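Local coordinates for SEC-C motif domain protein (Psychrobacter arcticus, PDB 2I9W) that binds two zinc ions, each through four cysteines, and has an NTF2-like middle domain, though its cellular role is not established, at residues L24-C29 / F64-P69. Residues are numbered along the deposited sequence; the frame is centred on the assembly and turned at random.
Sequences LLYQDC and FVLVKP. With ZN (zinc ion), chain B.
L66 lays one methyl over a face of the Y26 ring. Its CD1 stands 3.5 Å from the ring centroid and 22° off the ring normal, which meets the geometry of a CH-pi contact. The methyl is displaced toward the CE1-CZ bond, at the hydroxyl-bearing carbon, since its shortest approaches, 3.3 Å each, are to CE1 and CZ of Y26. The two side chains advance from opposite directions, spanning backbones whose CA atoms in Y26 and L66 are still 10.3 Å apart. Y26 makes most of that reach: with CG anti to the backbone N (chi1 179°), its ring extends from the 3-10 turn 26-28 toward the end of helix 53-66. The contact joins the N-terminal zinc-binding module to the first long helix of the NTF2-like domain. K68 arrives from the same segment as L66 but meets the hydroxyl end, its CE approaching obliquely to the ring and 3.3 Å from Y26 OH. Its NZ is farther from that oxygen, at 4.0 Å, and no hydrogen bond joins them; the phenol oxygen is instead hydrogen-bonded to H34 of helix 31-39. Between L66 and K68, V67, with positive phi (65°) and two bonds back into the last helical turn, makes a Schellman motif, and K68 is the N-cap residue of helix 69-74. C29 N donates to Y26 O at 2.9 Å, tying the turn to a metal ligand. C29 SG binds zinc at 2.3 Å, and C9, C11 and C30 complete the four-cysteine site. Beyond the pair, Y26 also packs on C9, while L66 touches F4.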
ATOM      1  N   LEU A  24      10.170  15.520  -2.213  1.00 26.18           N
ATOM      2  CA  LEU A  24       8.911  16.272  -2.143  1.00 23.35           C
ATOM      3  C   LEU A  24       8.374  16.358  -0.729  1.00 20.97           C
ATOM      4  O   LEU A  24       8.632  15.477   0.103  1.00 21.83           O
ATOM      5  CB  LEU A  24       7.851  15.660  -3.060  1.00 25.11           C
ATOM      6  CG  LEU A  24       8.165  15.351  -4.516  1.00 26.75           C
ATOM      7  CD1 LEU A  24       6.942  14.710  -5.243  1.00 26.85           C
ATOM      8  CD2 LEU A  24       8.601  16.628  -5.229  1.00 26.19           C
ATOM      9  N   LEU A  25       7.663  17.451  -0.455  1.00 22.65           N
ATOM     10  CA  LEU A  25       6.921  17.615   0.797  1.00 20.97           C
ATOM     11  C   LEU A  25       5.669  16.760   0.817  1.00 19.20           C
ATOM     12  O   LEU A  25       5.069  16.443  -0.223  1.00 19.10           O
ATOM     13  CB  LEU A  25       6.517  19.059   1.038  1.00 20.85           C
ATOM     14  CG  LEU A  25       7.655  20.102   1.146  1.00 23.69           C
ATOM     15  CD1 LEU A  25       7.096  21.489   1.548  1.00 27.30           C
ATOM     16  CD2 LEU A  25       8.751  19.618   2.108  1.00 23.40           C
ATOM     17  N   TYR A  26       5.264  16.377   2.026  1.00 21.45           N
ATOM     18  CA  TYR A  26       4.013  15.612   2.194  1.00 21.38           C
ATOM     19  C   TYR A  26       2.803  16.231   1.422  1.00 24.59           C
ATOM     20  O   TYR A  26       2.147  15.542   0.605  1.00 20.04           O
ATOM     21  CB  TYR A  26       3.735  15.463   3.686  1.00 21.38           C
ATOM     22  CG  TYR A  26       2.461  14.712   4.026  1.00 18.85           C
ATOM     23  CD1 TYR A  26       2.165  13.467   3.470  1.00 16.88           C
ATOM     24  CD2 TYR A  26       1.534  15.250   4.918  1.00 19.38           C
ATOM     25  CE1 TYR A  26       0.992  12.777   3.830  1.00 17.33           C
ATOM     26  CE2 TYR A  26       0.349  14.564   5.272  1.00 20.48           C
ATOM     27  CZ  TYR A  26       0.078  13.345   4.705  1.00 20.96           C
ATOM     28  OH  TYR A  26      -1.081  12.673   5.043  1.00 17.60           O
ATOM     29  N   GLN A  27       2.555  17.529   1.617  1.00 21.12           N
ATOM     30  CA  GLN A  27       1.456  18.206   0.918  1.00 23.28           C
ATOM     31  C   GLN A  27       1.499  18.064  -0.604  1.00 19.89           C
ATOM     32  O   GLN A  27       0.467  18.168  -1.278  1.00 21.26           O
ATOM     33  CB  GLN A  27       1.396  19.692   1.287  1.00 24.11           C
ATOM     34  CG  GLN A  27       2.596  20.521   0.883  1.00 26.42           C
ATOM     35  CD  GLN A  27       2.521  21.983   1.390  1.00 27.02           C
ATOM     36  OE1 GLN A  27       1.636  22.357   2.151  1.00 38.35           O
ATOM     37  NE2 GLN A  27       3.477  22.778   0.981  1.00 32.73           N
ATOM     38  N   ASP A  28       2.695  17.842  -1.133  1.00 21.06           N
ATOM     39  CA  ASP A  28       2.932  17.793  -2.562  1.00 21.44           C
ATOM     40  C   ASP A  28       3.066  16.377  -3.071  1.00 22.53           C
ATOM     41  O   ASP A  28       3.359  16.189  -4.243  1.00 20.45           O
ATOM     42  CB  ASP A  28       4.229  18.557  -2.896  1.00 21.88           C
ATOM     43  CG  ASP A  28       4.108  20.024  -2.644  1.00 22.69           C
ATOM     44  OD1 ASP A  28       3.027  20.555  -2.963  1.00 22.70           O
ATOM     45  OD2 ASP A  28       5.068  20.608  -2.116  1.00 24.54           O
ATOM     46  N   CYS A  29       2.911  15.390  -2.186  1.00 20.60           N
ATOM     47  CA  CYS A  29       3.149  13.978  -2.517  1.00 19.96           C
ATOM     48  C   CYS A  29       1.958  13.102  -2.057  1.00 19.63           C
ATOM     49  O   CYS A  29       0.957  13.022  -2.768  1.00 18.81           O
ATOM     50  CB  CYS A  29       4.505  13.505  -1.939  1.00 19.13           C
ATOM     51  SG  CYS A  29       5.040  11.848  -2.474  1.00 19.96           S
ATOM     52  N   PHE A  64       1.524   4.425   7.227  1.00 17.93           N
ATOM     53  CA  PHE A  64       2.140   3.747   8.399  1.00 20.14           C
ATOM     54  C   PHE A  64       2.880   4.781   9.246  1.00 19.10           C
ATOM     55  O   PHE A  64       2.651   4.931  10.454  1.00 19.97           O
ATOM     56  CB  PHE A  64       3.101   2.641   7.950  1.00 19.10           C
ATOM     57  CG  PHE A  64       2.402   1.432   7.357  1.00 22.60           C
ATOM     58  CD1 PHE A  64       1.288   0.911   8.002  1.00 30.99           C
ATOM     59  CD2 PHE A  64       2.868   0.804   6.231  1.00 37.79           C
ATOM     60  CE1 PHE A  64       0.630  -0.201   7.507  1.00 35.97           C
ATOM     61  CE2 PHE A  64       2.188  -0.318   5.727  1.00 31.95           C
ATOM     62  CZ  PHE A  64       1.070  -0.782   6.376  1.00 32.77           C
ATOM     63  N   VAL A  65       3.743   5.552   8.584  1.00 19.43           N
ATOM     64  CA  VAL A  65       4.591   6.510   9.292  1.00 21.43           C
ATOM     65  C   VAL A  65       3.753   7.549  10.042  1.00 20.24           C
ATOM     66  O   VAL A  65       4.040   7.844  11.229  1.00 21.65           O
ATOM     67  CB  VAL A  65       5.559   7.215   8.311  1.00 20.74           C
ATOM     68  CG1 VAL A  65       6.376   8.328   9.081  1.00 19.98           C
ATOM     69  CG2 VAL A  65       6.452   6.216   7.653  1.00 20.00           C
ATOM     70  N   LEU A  66       2.718   8.074   9.374  1.00 18.22           N
ATOM     71  CA  LEU A  66       1.886   9.150   9.915  1.00 20.11           C
ATOM     72  C   LEU A  66       0.696   8.656  10.743  1.00 21.11           C
ATOM     73  O   LEU A  66      -0.023   9.454  11.337  1.00 24.32           O
ATOM     74  CB  LEU A  66       1.414  10.084   8.798  1.00 24.53           C
ATOM     75  CG  LEU A  66       2.542  10.780   7.981  1.00 20.96           C
ATOM     76  CD1 LEU A  66       1.971  11.542   6.764  1.00 19.98           C
ATOM     77  CD2 LEU A  66       3.450  11.733   8.824  1.00 23.63           C
ATOM     78  N   VAL A  67       0.531   7.336  10.813  1.00 20.00           N
ATOM     79  CA  VAL A  67      -0.492   6.641  11.665  1.00 21.40           C
ATOM     80  C   VAL A  67      -1.914   6.985  11.196  1.00 21.06           C
ATOM     81  O   VAL A  67      -2.710   7.621  11.899  1.00 21.65           O
ATOM     82  CB  VAL A  67      -0.320   6.802  13.213  1.00 22.10           C
ATOM     83  CG1 VAL A  67      -1.242   5.804  13.926  1.00 18.62           C
ATOM     84  CG2 VAL A  67       1.131   6.586  13.647  1.00 20.19           C
ATOM     85  N   LYS A  68      -2.185   6.564   9.969  1.00 21.05           N
ATOM     86  CA  LYS A  68      -3.474   6.728   9.291  1.00 21.25           C
ATOM     87  C   LYS A  68      -4.017   5.334   8.954  1.00 19.68           C
ATOM     88  O   LYS A  68      -3.998   4.871   7.791  1.00 20.89           O
ATOM     89  CB  LYS A  68      -3.294   7.585   8.057  1.00 21.74           C
ATOM     90  CG  LYS A  68      -2.773   8.969   8.463  1.00 28.02           C
ATOM     91  CD  LYS A  68      -2.824   9.940   7.359  1.00 27.94           C
ATOM     92  CE  LYS A  68      -2.281  11.277   7.828  1.00 33.43           C
ATOM     93  NZ  LYS A  68      -3.369  12.155   8.289  1.00 36.15           N
ATOM     94  N   PRO A  69      -4.460   4.603  10.002  1.00 21.43           N
ATOM     95  CA  PRO A  69      -4.802   3.214   9.770  1.00 25.63           C
ATOM     96  C   PRO A  69      -6.070   3.041   8.923  1.00 26.09           C
ATOM     97  O   PRO A  69      -6.219   2.013   8.279  1.00 22.16           O
ATOM     98  CB  PRO A  69      -4.966   2.661  11.178  1.00 25.57           C
ATOM     99  CG  PRO A  69      -5.375   3.875  12.009  1.00 23.44           C
ATOM    100  CD  PRO A  69      -4.659   5.018  11.406  1.00 22.84           C
TER
HETATM  101 ZN    ZN B 200       4.816  10.540  -0.560  1.00 17.46          ZN